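Local coordinates for protein 2',5'-phosphodiesterase 12 (Homo sapiens, PDB 4Z0V) that is a phosphodiesterase of the endonuclease/exonuclease/phosphatase family that holds a magnesium ion, at residues 278-283 and 316-321; 304-309 and 322-327; 308-313 and 367-372. All coordinates share one frame; numbering follows the deposited sequence. Where two conformers were deposited one is given.

Contact 1 (278-283 and 316-321)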
ATOM      1  N   SER A 278       5.425  25.943  -3.830  1.00 27.94           N
ATOM      2  CA  SER A 278       4.662  25.966  -5.082  1.00 26.42           C
ATOM      3  C   SER A 278       4.263  24.539  -5.539  1.00 27.93           C
ATOM      4  O   SER A 278       3.598  24.396  -6.579  1.00 26.49           O
ATOM      5  CB  SER A 278       5.487  26.646  -6.167  1.00 27.94           C
ATOM      6  OG  SER A 278       6.529  25.817  -6.658  1.00 32.59           O
ATOM      7  N   LYS A 279       4.671  23.496  -4.767  1.00 20.57           N
ATOM      8  CA  LYS A 279       4.467  22.136  -5.211  1.00 18.88           C
ATOM      9  C   LYS A 279       3.423  21.352  -4.437  1.00 19.04           C
ATOM     10  O   LYS A 279       3.554  21.041  -3.242  1.00 16.85           O
ATOM     11  CB  LYS A 279       5.780  21.345  -5.247  1.00 20.28           C
ATOM     12  CG  LYS A 279       6.556  21.585  -6.544  1.00 31.70           C
ATOM     13  CD  LYS A 279       7.946  20.959  -6.526  1.00 41.64           C
ATOM     14  CE  LYS A 279       8.672  21.099  -7.856  1.00 43.77           C
ATOM     15  NZ  LYS A 279       8.913  22.516  -8.251  1.00 38.76           N
ATOM     16  N   ARG A 280       2.377  21.009  -5.191  1.00 14.91           N
ATOM     17  CA  ARG A 280       1.272  20.182  -4.710  0.50 13.61           C
ATOM     18  C   ARG A 280       1.173  18.971  -5.645  1.00 15.25           C
ATOM     19  O   ARG A 280       1.567  19.064  -6.807  1.00 13.29           O
ATOM     20  CB  ARG A 280      -0.049  20.990  -4.643  0.50 13.79           C
ATOM     21  CG  ARG A 280      -0.037  22.123  -3.581  0.50 21.77           C
ATOM     22  CD  ARG A 280      -1.205  23.133  -3.620  0.50 27.91           C
ATOM     23  NE  ARG A 280      -1.406  23.689  -4.961  0.50 29.83           N
ATOM     24  CZ  ARG A 280      -2.285  24.631  -5.311  0.50 36.87           C
ATOM     25  NH1 ARG A 280      -3.051  25.229  -4.388  0.50  7.73           N
ATOM     26  NH2 ARG A 280      -2.375  25.016  -6.574  0.50 21.02           N
ATOM     27  N   ILE A 281       0.658  17.858  -5.157  1.00 11.41           N
ATOM     28  CA  ILE A 281       0.522  16.683  -6.010  1.00 11.42           C
ATOM     29  C   ILE A 281      -0.728  15.933  -5.582  1.00 13.44           C
ATOM     30  O   ILE A 281      -1.065  15.869  -4.395  1.00 12.96           O
ATOM     31  CB  ILE A 281       1.797  15.806  -5.975  1.00 15.20           C
ATOM     32  CG1 ILE A 281       1.729  14.656  -7.010  1.00 17.62           C
ATOM     33  CG2 ILE A 281       2.125  15.292  -4.554  1.00 14.15           C
ATOM     34  CD1 ILE A 281       3.109  14.369  -7.584  1.00 27.53           C
ATOM     35  N   CYS A 282      -1.441  15.453  -6.562  1.00 10.37           N
ATOM     36  CA  CYS A 282      -2.665  14.687  -6.368  1.00 10.93           C
ATOM     37  C   CYS A 282      -2.301  13.187  -6.456  1.00 14.58           C
ATOM     38  O   CYS A 282      -1.880  12.712  -7.515  1.00 13.54           O
ATOM     39  CB  CYS A 282      -3.680  15.094  -7.435  1.00 11.48           C
ATOM     40  SG  CYS A 282      -5.173  14.086  -7.421  1.00 15.57           S
ATOM     41  N   VAL A 283      -2.416  12.459  -5.340  1.00  9.85           N
ATOM     42  CA  VAL A 283      -2.070  11.026  -5.277  1.00  8.72           C
ATOM     43  C   VAL A 283      -3.349  10.202  -5.271  1.00 12.26           C
ATOM     44  O   VAL A 283      -4.153  10.309  -4.329  1.00 10.99           O
ATOM     45  CB  VAL A 283      -1.203  10.690  -4.025  1.00 12.82           C
ATOM     46  CG1 VAL A 283      -0.908   9.189  -3.973  1.00 11.81           C
ATOM     47  CG2 VAL A 283       0.098  11.503  -4.030  1.00 12.29           C
ATOM     48  N   LEU A 316     -10.829  21.793  -8.829  1.00 15.11           N
ATOM     49  CA  LEU A 316     -10.764  22.084  -7.388  1.00 14.52           C
ATOM     50  C   LEU A 316      -9.461  22.784  -7.084  1.00 17.28           C
ATOM     51  O   LEU A 316      -9.457  23.786  -6.391  1.00 19.84           O
ATOM     52  CB  LEU A 316     -10.932  20.821  -6.515  1.00 14.75           C
ATOM     53  CG  LEU A 316     -12.284  20.092  -6.615  1.00 20.75           C
ATOM     54  CD1 LEU A 316     -12.382  18.955  -5.573  1.00 20.65           C
ATOM     55  CD2 LEU A 316     -13.473  21.066  -6.399  1.00 22.83           C
ATOM     56  N   TYR A 317      -8.356  22.265  -7.624  1.00 12.72           N
ATOM     57  CA  TYR A 317      -7.033  22.887  -7.521  1.00 12.64           C
ATOM     58  C   TYR A 317      -6.692  23.444  -8.902  1.00 17.34           C
ATOM     59  O   TYR A 317      -7.101  22.862  -9.908  1.00 16.72           O
ATOM     60  CB  TYR A 317      -5.973  21.896  -7.051  1.00 12.69           C
ATOM     61  CG  TYR A 317      -6.069  21.595  -5.573  1.00 12.52           C
ATOM     62  CD1 TYR A 317      -5.361  22.354  -4.640  1.00 14.06           C
ATOM     63  CD2 TYR A 317      -6.890  20.572  -5.102  1.00 13.00           C
ATOM     64  CE1 TYR A 317      -5.447  22.085  -3.268  1.00 12.33           C
ATOM     65  CE2 TYR A 317      -7.000  20.303  -3.735  1.00 13.65           C
ATOM     66  CZ  TYR A 317      -6.290  21.076  -2.825  1.00 13.69           C
ATOM     67  OH  TYR A 317      -6.349  20.768  -1.501  1.00 14.70           O
ATOM     68  N   PRO A 318      -5.883  24.504  -8.977  1.00 13.51           N
ATOM     69  CA  PRO A 318      -5.634  25.141 -10.280  1.00 14.35           C
ATOM     70  C   PRO A 318      -4.469  24.517 -11.071  1.00 20.32           C
ATOM     71  O   PRO A 318      -3.562  25.224 -11.521  1.00 22.01           O
ATOM     72  CB  PRO A 318      -5.366  26.599  -9.880  1.00 15.50           C
ATOM     73  CG  PRO A 318      -4.644  26.466  -8.586  1.00 20.03           C
ATOM     74  CD  PRO A 318      -5.379  25.344  -7.872  1.00 15.46           C
ATOM     75  N   GLY A 319      -4.555  23.213 -11.312  1.00 15.94           N
ATOM     76  CA  GLY A 319      -3.622  22.497 -12.169  1.00 15.12           C
ATOM     77  C   GLY A 319      -2.432  21.937 -11.443  1.00 19.98           C
ATOM     78  O   GLY A 319      -1.350  22.531 -11.458  1.00 22.39           O
ATOM     79  N   ILE A 320      -2.639  20.817 -10.754  1.00 12.51           N
ATOM     80  CA  ILE A 320      -1.555  20.157 -10.033  1.00 11.66           C
ATOM     81  C   ILE A 320      -1.262  18.797 -10.681  1.00 14.93           C
ATOM     82  O   ILE A 320      -2.174  18.192 -11.245  1.00 14.74           O
ATOM     83  CB  ILE A 320      -1.873  20.030  -8.533  1.00 13.44           C
ATOM     84  CG1 ILE A 320      -3.190  19.216  -8.299  1.00 12.71           C
ATOM     85  CG2 ILE A 320      -1.945  21.433  -7.914  1.00 12.40           C
ATOM     86  CD1 ILE A 320      -3.411  18.897  -6.789  1.00 12.23           C
ATOM     87  N   PRO A 321      -0.014  18.287 -10.574  1.00 11.60           N
ATOM     88  CA  PRO A 321       0.302  17.011 -11.223  1.00 11.88           C
ATOM     89  C   PRO A 321      -0.252  15.809 -10.470  1.00 14.96           C
ATOM     90  O   PRO A 321      -0.704  15.946  -9.342  1.00 14.08           O
ATOM     91  CB  PRO A 321       1.826  17.008 -11.274  1.00 13.56           C
ATOM     92  CG  PRO A 321       2.243  17.826 -10.118  1.00 16.79           C
ATOM     93  CD  PRO A 321       1.187  18.883  -9.944  1.00 13.15           C
TER

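Contact 2 (304-309 and 322-327)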
ATOM      1  N   VAL A 304     -14.155   6.973 -15.261  1.00 11.80           N
ATOM      2  CA  VAL A 304     -14.691   7.714 -14.094  1.00 10.97           C
ATOM      3  C   VAL A 304     -13.498   8.253 -13.289  1.00 12.91           C
ATOM      4  O   VAL A 304     -13.505   9.425 -12.872  1.00 12.01           O
ATOM      5  CB  VAL A 304     -15.601   6.836 -13.194  1.00 13.80           C
ATOM      6  CG1 VAL A 304     -15.995   7.572 -11.895  1.00 12.94           C
ATOM      7  CG2 VAL A 304     -16.852   6.362 -13.935  1.00 13.79           C
ATOM      8  N   ALA A 305     -12.520   7.371 -13.010  1.00 11.02           N
ATOM      9  CA  ALA A 305     -11.349   7.754 -12.195  1.00 11.37           C
ATOM     10  C   ALA A 305     -10.632   8.935 -12.804  1.00 14.96           C
ATOM     11  O   ALA A 305     -10.335   9.892 -12.098  1.00 12.67           O
ATOM     12  CB  ALA A 305     -10.376   6.575 -12.040  1.00 12.45           C
ATOM     13  N   LEU A 306     -10.338   8.873 -14.107  1.00 11.60           N
ATOM     14  CA  LEU A 306      -9.590   9.954 -14.755  1.00 12.83           C
ATOM     15  C   LEU A 306     -10.385  11.264 -14.793  1.00 15.37           C
ATOM     16  O   LEU A 306      -9.784  12.317 -14.552  1.00 14.27           O
ATOM     17  CB  LEU A 306      -9.111   9.548 -16.159  1.00 12.01           C
ATOM     18  CG  LEU A 306      -8.045   8.420 -16.198  1.00 15.96           C
ATOM     19  CD1 LEU A 306      -7.658   8.081 -17.663  1.00 14.96           C
ATOM     20  CD2 LEU A 306      -6.774   8.785 -15.377  1.00 18.25           C
ATOM     21  N   ALA A 307     -11.712  11.199 -15.002  1.00 12.79           N
ATOM     22  CA  ALA A 307     -12.574  12.396 -14.986  1.00 13.22           C
ATOM     23  C   ALA A 307     -12.616  12.980 -13.567  1.00 14.17           C
ATOM     24  O   ALA A 307     -12.598  14.193 -13.406  1.00 13.82           O
ATOM     25  CB  ALA A 307     -13.984  12.063 -15.466  1.00 14.18           C
ATOM     26  N   HIS A 308     -12.678  12.115 -12.550  1.00 11.18           N
ATOM     27  CA  HIS A 308     -12.652  12.568 -11.166  1.00 10.94           C
ATOM     28  C   HIS A 308     -11.300  13.233 -10.836  1.00 12.59           C
ATOM     29  O   HIS A 308     -11.263  14.305 -10.237  1.00 12.83           O
ATOM     30  CB  HIS A 308     -12.923  11.408 -10.172  1.00 11.65           C
ATOM     31  CG  HIS A 308     -12.978  11.902  -8.758  1.00 14.08           C
ATOM     32  ND1 HIS A 308     -13.937  12.827  -8.351  1.00 14.73           N
ATOM     33  CD2 HIS A 308     -12.160  11.632  -7.710  1.00 15.68           C
ATOM     34  CE1 HIS A 308     -13.690  13.068  -7.072  1.00 14.10           C
ATOM     35  NE2 HIS A 308     -12.625  12.383  -6.642  1.00 14.73           N
ATOM     36  N   ILE A 309     -10.202  12.599 -11.231  1.00 10.62           N
ATOM     37  CA  ILE A 309      -8.865  13.131 -10.946  1.00  9.05           C
ATOM     38  C   ILE A 309      -8.655  14.451 -11.708  1.00 12.27           C
ATOM     39  O   ILE A 309      -8.046  15.382 -11.153  1.00 11.78           O
ATOM     40  CB  ILE A 309      -7.783  12.071 -11.269  1.00 11.93           C
ATOM     41  CG1 ILE A 309      -7.863  10.902 -10.246  1.00 11.35           C
ATOM     42  CG2 ILE A 309      -6.399  12.709 -11.250  1.00 10.99           C
ATOM     43  CD1 ILE A 309      -7.187   9.586 -10.727  1.00 15.66           C
ATOM     44  N   VAL A 322      -0.228  14.645 -11.117  1.00 12.41           N
ATOM     45  CA  VAL A 322      -0.847  13.430 -10.592  1.00 12.01           C
ATOM     46  C   VAL A 322       0.082  12.232 -10.546  1.00 14.06           C
ATOM     47  O   VAL A 322       0.922  12.028 -11.420  1.00 12.15           O
ATOM     48  CB  VAL A 322      -2.086  13.098 -11.515  1.00 16.00           C
ATOM     49  CG1 VAL A 322      -2.704  11.733 -11.177  1.00 15.90           C
ATOM     50  CG2 VAL A 322      -3.154  14.198 -11.446  1.00 16.05           C
ATOM     51  N   ILE A 323      -0.103  11.410  -9.496  1.00 10.50           N
ATOM     52  CA  ILE A 323       0.483  10.077  -9.356  1.00 11.46           C
ATOM     53  C   ILE A 323      -0.727   9.191  -9.191  1.00 13.69           C
ATOM     54  O   ILE A 323      -1.565   9.488  -8.338  1.00 12.61           O
ATOM     55  CB  ILE A 323       1.500   9.897  -8.196  1.00 14.91           C
ATOM     56  CG1 ILE A 323       2.769  10.733  -8.421  1.00 15.95           C
ATOM     57  CG2 ILE A 323       1.868   8.395  -8.020  1.00 16.12           C
ATOM     58  CD1 ILE A 323       3.606  10.883  -7.147  1.00 15.96           C
ATOM     59  N   PHE A 324      -0.859   8.152 -10.003  1.00 10.26           N
ATOM     60  CA  PHE A 324      -2.002   7.245  -9.881  1.00  9.90           C
ATOM     61  C   PHE A 324      -1.500   5.807  -9.740  1.00 12.70           C
ATOM     62  O   PHE A 324      -1.058   5.173 -10.710  1.00 12.44           O
ATOM     63  CB  PHE A 324      -2.947   7.413 -11.094  1.00 11.30           C
ATOM     64  CG  PHE A 324      -4.302   6.735 -11.070  1.00 12.02           C
ATOM     65  CD1 PHE A 324      -4.710   5.974  -9.971  1.00 13.24           C
ATOM     66  CD2 PHE A 324      -5.180   6.866 -12.138  1.00 14.04           C
ATOM     67  CE1 PHE A 324      -5.984   5.381  -9.940  1.00 15.24           C
ATOM     68  CE2 PHE A 324      -6.449   6.264 -12.108  1.00 16.41           C
ATOM     69  CZ  PHE A 324      -6.838   5.516 -11.013  1.00 14.95           C
ATOM     70  N   CYS A 325      -1.541   5.311  -8.505  1.00 10.15           N
ATOM     71  CA  CYS A 325      -1.131   3.955  -8.150  1.00 10.40           C
ATOM     72  C   CYS A 325      -2.321   3.039  -8.164  1.00 12.13           C
ATOM     73  O   CYS A 325      -3.443   3.484  -7.945  1.00 11.86           O
ATOM     74  CB  CYS A 325      -0.509   3.958  -6.753  1.00 11.50           C
ATOM     75  SG  CYS A 325       1.038   4.878  -6.623  1.00 15.41           S
ATOM     76  N   GLY A 326      -2.069   1.745  -8.215  1.00 10.16           N
ATOM     77  CA  GLY A 326      -3.182   0.830  -8.021  1.00  9.91           C
ATOM     78  C   GLY A 326      -2.980  -0.574  -8.502  1.00 13.34           C
ATOM     79  O   GLY A 326      -1.993  -0.881  -9.172  1.00 11.12           O
ATOM     80  N   ASP A 327      -3.885  -1.443  -8.063  1.00 10.39           N
ATOM     81  CA  ASP A 327      -3.983  -2.781  -8.628  1.00 10.41           C
ATOM     82  C   ASP A 327      -5.106  -2.628  -9.641  1.00 13.99           C
ATOM     83  O   ASP A 327      -6.272  -2.500  -9.267  1.00 11.94           O
ATOM     84  CB  ASP A 327      -4.256  -3.809  -7.548  1.00 10.92           C
ATOM     85  CG  ASP A 327      -4.484  -5.195  -8.104  1.00 15.95           C
ATOM     86  OD1 ASP A 327      -4.611  -5.330  -9.353  1.00 14.02           O
ATOM     87  OD2 ASP A 327      -4.573  -6.139  -7.298  1.00 15.90           O
TER

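Contact 3 (308-313 and 367-372)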
ATOM      1  N   HIS A 308     -12.678  12.115 -12.550  1.00 11.18           N
ATOM      2  CA  HIS A 308     -12.652  12.568 -11.166  1.00 10.94           C
ATOM      3  C   HIS A 308     -11.300  13.233 -10.836  1.00 12.59           C
ATOM      4  O   HIS A 308     -11.263  14.305 -10.237  1.00 12.83           O
ATOM      5  CB  HIS A 308     -12.923  11.408 -10.172  1.00 11.65           C
ATOM      6  CG  HIS A 308     -12.978  11.902  -8.758  1.00 14.08           C
ATOM      7  ND1 HIS A 308     -13.937  12.827  -8.351  1.00 14.73           N
ATOM      8  CD2 HIS A 308     -12.160  11.632  -7.710  1.00 15.68           C
ATOM      9  CE1 HIS A 308     -13.690  13.068  -7.072  1.00 14.10           C
ATOM     10  NE2 HIS A 308     -12.625  12.383  -6.642  1.00 14.73           N
ATOM     11  N   ILE A 309     -10.202  12.599 -11.231  1.00 10.62           N
ATOM     12  CA  ILE A 309      -8.865  13.131 -10.946  1.00  9.05           C
ATOM     13  C   ILE A 309      -8.655  14.451 -11.708  1.00 12.27           C
ATOM     14  O   ILE A 309      -8.046  15.382 -11.153  1.00 11.78           O
ATOM     15  CB  ILE A 309      -7.783  12.071 -11.269  1.00 11.93           C
ATOM     16  CG1 ILE A 309      -7.863  10.902 -10.246  1.00 11.35           C
ATOM     17  CG2 ILE A 309      -6.399  12.709 -11.250  1.00 10.99           C
ATOM     18  CD1 ILE A 309      -7.187   9.586 -10.727  1.00 15.66           C
ATOM     19  N   ARG A 310      -9.212  14.555 -12.936  1.00 11.01           N
ATOM     20  CA  ARG A 310      -9.124  15.798 -13.714  1.00 12.12           C
ATOM     21  C   ARG A 310      -9.856  16.917 -12.952  1.00 14.65           C
ATOM     22  O   ARG A 310      -9.342  18.023 -12.833  1.00 13.87           O
ATOM     23  CB  ARG A 310      -9.722  15.576 -15.136  1.00 11.64           C
ATOM     24  CG  ARG A 310      -9.782  16.812 -16.066  1.00 20.48           C
ATOM     25  CD  ARG A 310      -8.439  17.430 -16.414  1.00 32.20           C
ATOM     26  NE  ARG A 310      -7.663  16.582 -17.322  1.00 34.10           N
ATOM     27  CZ  ARG A 310      -6.369  16.741 -17.581  1.00 46.40           C
ATOM     28  NH1 ARG A 310      -5.681  17.715 -16.993  1.00 34.04           N
ATOM     29  NH2 ARG A 310      -5.746  15.911 -18.400  1.00 33.82           N
ATOM     30  N   HIS A 311     -11.020  16.603 -12.391  1.00 12.70           N
ATOM     31  CA  HIS A 311     -11.795  17.578 -11.623  1.00 13.48           C
ATOM     32  C   HIS A 311     -11.009  18.037 -10.409  1.00 13.41           C
ATOM     33  O   HIS A 311     -10.906  19.235 -10.155  1.00 13.24           O
ATOM     34  CB  HIS A 311     -13.135  16.972 -11.174  1.00 15.23           C
ATOM     35  CG  HIS A 311     -13.922  17.853 -10.259  1.00 19.72           C
ATOM     36  ND1 HIS A 311     -14.444  19.055 -10.690  1.00 23.18           N
ATOM     37  CD2 HIS A 311     -14.279  17.658  -8.968  1.00 23.49           C
ATOM     38  CE1 HIS A 311     -15.094  19.560  -9.650  1.00 23.27           C
ATOM     39  NE2 HIS A 311     -15.032  18.746  -8.596  1.00 23.75           N
ATOM     40  N   VAL A 312     -10.490  17.080  -9.623  1.00  9.75           N
ATOM     41  CA  VAL A 312      -9.742  17.445  -8.424  1.00  9.75           C
ATOM     42  C   VAL A 312      -8.496  18.263  -8.763  1.00 11.83           C
ATOM     43  O   VAL A 312      -8.228  19.280  -8.108  1.00 11.86           O
ATOM     44  CB  VAL A 312      -9.355  16.172  -7.627  1.00 12.84           C
ATOM     45  CG1 VAL A 312      -8.378  16.496  -6.489  1.00 13.52           C
ATOM     46  CG2 VAL A 312     -10.602  15.482  -7.084  1.00 12.57           C
ATOM     47  N   SER A 313      -7.710  17.782  -9.731  1.00 10.92           N
ATOM     48  CA  SER A 313      -6.411  18.364 -10.026  1.00 10.51           C
ATOM     49  C   SER A 313      -6.441  19.631 -10.867  1.00 14.90           C
ATOM     50  O   SER A 313      -5.462  20.366 -10.802  1.00 15.75           O
ATOM     51  CB  SER A 313      -5.481  17.342 -10.686  1.00 11.87           C
ATOM     52  OG  SER A 313      -5.917  16.964 -11.986  1.00 16.59           O
ATOM     53  N   HIS A 367      -9.097  11.026 -23.077  1.00 15.18           N
ATOM     54  CA  HIS A 367      -8.639  11.763 -21.891  1.00 13.48           C
ATOM     55  C   HIS A 367      -7.394  12.517 -22.305  1.00 16.14           C
ATOM     56  O   HIS A 367      -6.714  12.107 -23.270  1.00 16.37           O
ATOM     57  CB  HIS A 367      -8.436  10.874 -20.637  1.00 13.56           C
ATOM     58  CG  HIS A 367      -7.192  10.046 -20.665  1.00 15.48           C
ATOM     59  ND1 HIS A 367      -5.975  10.571 -20.273  1.00 16.49           N
ATOM     60  CD2 HIS A 367      -7.016   8.758 -21.036  1.00 16.10           C
ATOM     61  CE1 HIS A 367      -5.092   9.597 -20.434  1.00 15.77           C
ATOM     62  NE2 HIS A 367      -5.671   8.485 -20.894  1.00 15.67           N
ATOM     63  N   PHE A 368      -7.039  13.571 -21.558  1.00 13.55           N
ATOM     64  CA  PHE A 368      -5.880  14.376 -21.938  1.00 15.37           C
ATOM     65  C   PHE A 368      -4.720  14.280 -20.968  1.00 18.18           C
ATOM     66  O   PHE A 368      -3.814  15.113 -21.041  1.00 15.95           O
ATOM     67  CB  PHE A 368      -6.281  15.855 -22.157  1.00 17.96           C
ATOM     68  CG  PHE A 368      -7.450  15.978 -23.102  1.00 20.04           C
ATOM     69  CD1 PHE A 368      -7.327  15.609 -24.438  1.00 23.37           C
ATOM     70  CD2 PHE A 368      -8.693  16.399 -22.644  1.00 22.70           C
ATOM     71  CE1 PHE A 368      -8.416  15.692 -25.308  1.00 24.29           C
ATOM     72  CE2 PHE A 368      -9.782  16.483 -23.515  1.00 26.16           C
ATOM     73  CZ  PHE A 368      -9.638  16.118 -24.839  1.00 24.02           C
ATOM     74  N   PHE A 369      -4.696  13.246 -20.089  1.00 12.60           N
ATOM     75  CA  PHE A 369      -3.536  13.078 -19.223  1.00 11.56           C
ATOM     76  C   PHE A 369      -2.395  12.460 -20.008  1.00 15.37           C
ATOM     77  O   PHE A 369      -2.650  11.630 -20.879  1.00 15.96           O
ATOM     78  CB  PHE A 369      -3.885  12.120 -18.066  1.00 13.02           C
ATOM     79  CG  PHE A 369      -4.756  12.729 -17.000  1.00 14.55           C
ATOM     80  CD1 PHE A 369      -4.209  13.540 -16.011  1.00 18.09           C
ATOM     81  CD2 PHE A 369      -6.125  12.496 -16.985  1.00 15.76           C
ATOM     82  CE1 PHE A 369      -5.015  14.065 -14.989  1.00 19.31           C
ATOM     83  CE2 PHE A 369      -6.925  13.004 -15.961  1.00 19.01           C
ATOM     84  CZ  PHE A 369      -6.361  13.783 -14.971  1.00 18.35           C
ATOM     85  N   LYS A 370      -1.149  12.800 -19.673  1.00 11.41           N
ATOM     86  CA  LYS A 370       0.012  12.142 -20.297  1.00 11.60           C
ATOM     87  C   LYS A 370       0.627  11.304 -19.202  1.00 15.08           C
ATOM     88  O   LYS A 370       1.324  11.839 -18.333  1.00 14.30           O
ATOM     89  CB  LYS A 370       0.994  13.153 -20.906  1.00 15.06           C
ATOM     90  CG  LYS A 370       0.331  14.129 -21.880  1.00 20.93           C
ATOM     91  CD  LYS A 370      -0.416  13.432 -23.035  1.00 26.35           C
ATOM     92  CE  LYS A 370      -1.402  14.374 -23.699  1.00 22.05           C
ATOM     93  NZ  LYS A 370      -2.279  13.649 -24.654  1.00 20.93           N
ATOM     94  N   LEU A 371       0.277  10.000 -19.199  1.00 11.12           N
ATOM     95  CA  LEU A 371       0.639   9.057 -18.140  1.00 11.91           C
ATOM     96  C   LEU A 371       1.550   7.992 -18.622  1.00 17.02           C
ATOM     97  O   LEU A 371       1.357   7.434 -19.692  1.00 17.02           O
ATOM     98  CB  LEU A 371      -0.613   8.409 -17.520  1.00 11.58           C
ATOM     99  CG  LEU A 371      -1.635   9.375 -16.893  1.00 15.52           C
ATOM    100  CD1 LEU A 371      -2.955   8.671 -16.640  1.00 15.93           C
ATOM    101  CD2 LEU A 371      -1.102  10.006 -15.623  1.00 16.07           C
ATOM    102  N   LYS A 372       2.565   7.731 -17.834  1.00 15.44           N
ATOM    103  CA  LYS A 372       3.547   6.705 -18.140  1.00 15.05           C
ATOM    104  C   LYS A 372       3.548   5.728 -16.991  1.00 16.76           C
ATOM    105  O   LYS A 372       3.446   6.161 -15.842  1.00 15.76           O
ATOM    106  CB  LYS A 372       4.934   7.359 -18.296  1.00 17.21           C
ATOM    107  CG  LYS A 372       6.098   6.389 -18.481  1.00 20.31           C
ATOM    108  CD  LYS A 372       7.446   7.103 -18.388  1.00 23.17           C
ATOM    109  CE  LYS A 372       8.579   6.098 -18.423  1.00 41.12           C
ATOM    110  NZ  LYS A 372       9.910   6.746 -18.309  1.00 50.75           N
TER
HETATM  111  O   HOH W   1      -8.725  14.365 -19.158  1.00 12.18           O
HETATM  112  O   HOH W   2      -2.703  16.494 -18.960  1.00 43.43           O

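Contact 1 (278-283 and 316-321)
C282 N donates to P321 O over 2.9 Å, the bond by which the chain, returning from the helix of a beta-alpha-beta unit, rejoins the first strand, 280-287. It is nearly straight at the hydrogen, 175°, and the donor lies almost along the C=O axis. Beside this bond I281 CG1 rests 3.6 Å from P321 O, while P321 CD packs 3.2 Å from R280 O. I320 contributes both its branches: CD1 meets C282 CB at 3.9 Å, and CG2 touches CB and NE of R280. I320 CG1 sits between the backbone N and the carbonyl carbon (chi1 59°), which leaves CG2 beside the N. R280 is modelled in two conformers, so its tip is less certain than the backbone bond. In one, the chain bends at chi3 and the guanidinium presents one face to Y317 CD1, with NH1 in the plane of the Y317 ring at its edge. In that copy the planes stand 85° apart, and R280 NH2 lies 3.3 Å from P318 CD. Farther out, Y317 OH is hydrogen-bonded to S226 OG on strand 222-231, and V270 of strand 265-273 touches both Y317 and I320. W439 packs on I281 and P321. An inverse gamma turn centred on P318 leads out of the helix, closed by a weak bond from G319 N to Y317 O, 2.9 Å.

Contact 2 (304-309 and 322-327)
The ring of F324 has one face covered by I309, whose CD1 sits 3.8 Å from the ring centroid and 20° off the normal, a CH-pi contact. The methyl is shifted toward the rim, and CD2 and CE2 are its closest ring atoms. L306 comes to the edge instead: its CD2 lies near the ring plane, 4.1 Å from F324 CD2, and the two side chains cross at about a right angle. A305 approaches obliquely, CB 3.8 Å from F324 CZ. Three helix residues thus hold one aromatic ring over its face, at its edge and near its tip. Outside the two segments the F324 ring also meets that of F328 edge-to-face. I309 divides its branches between two strand residues. CG1 is anti to the carbonyl carbon (chi1 -69°), and an extended chi2 then sets CD1 over the F324 ring, whereas CG2 is anti to the backbone N and packs 3.6 Å from V322 CG2, with V322 CG1 only slightly farther away. All five touching residues are buried and no hydrogen bond crosses the interface, so the joint is purely apolar. V322 and F324, two apart on the strand, both point toward the helix, as expected for one face of a beta-strand. The short segments of helix and strand run nearly antiparallel, at 152°, their axes 11.3 Å apart. This is the helix-on-sheet layer of the beta-alpha-beta unit made by strand 280-287, helix 295-316 and strand 322-327. Strand 322-327 pairs in parallel with 280-287 and antiparallel with 387-397. From strand 280-287, A284 touches I309 and T286 touches F324, while F232 of helix 232-238 packs against A305.

Contact 3 (308-313 and 367-372)
R310 lays its guanidinium flat on the ring of F369, planes 18° apart and CZ 3.9 Å from the ring centroid, a stacked cation-pi pair. NH2 stands over the ring centre, 3.5 Å above its plane. The arginine chain is folded to get there: CG is anti to the backbone N, and the bends that follow, at CD (chi2 62°) and NE (chi3 71°), turn it toward the loop 367-370. On F369, CG is anti to the carbonyl carbon, and the ring's far end reaches the helix, where CZ meets I309 CG2 at 3.9 Å. S313 OG lies near the ring edge; it donates 2.8 Å to I309 O, which also accepts from S313 N on the opposite face of its plane. Two waters in the guanidinium plane bridge the two segments: one accepts from R310 NE (3.1 Å) and F368 N (3.0 Å), the other accepts from R310 NH2 (3.1 Å) and donates to F368 O (2.7 Å). The contact thus fastens helix 295-316 to the loop leading into strand 371-373 without a direct hydrogen bond from arginine to that loop; the positive charge is probably stabilised in part by an aromatic face and by water.

From the N terminus the chain passes strand 280-287, helix 295-316 and strand 322-327 before reaching the loop ahead of strand 371-373. Contact 1 closes the first stage, bringing the loop after the helix back beside strand 280-287. Contact 2 starts inside that span and ends beyond it, so the two cross; it lays the helix on the second strand. Contact 3 leaves the same helix, sharing H308 and I309 with contact 2, and also crosses contact 1, but closes a far longer loop, ending at 367-372. I309, V322 and F369 lie close together where contacts 2 and 3 meet. Together the three tie helix 295-316 to one mixed sheet and to the loop leading into strand 371-373.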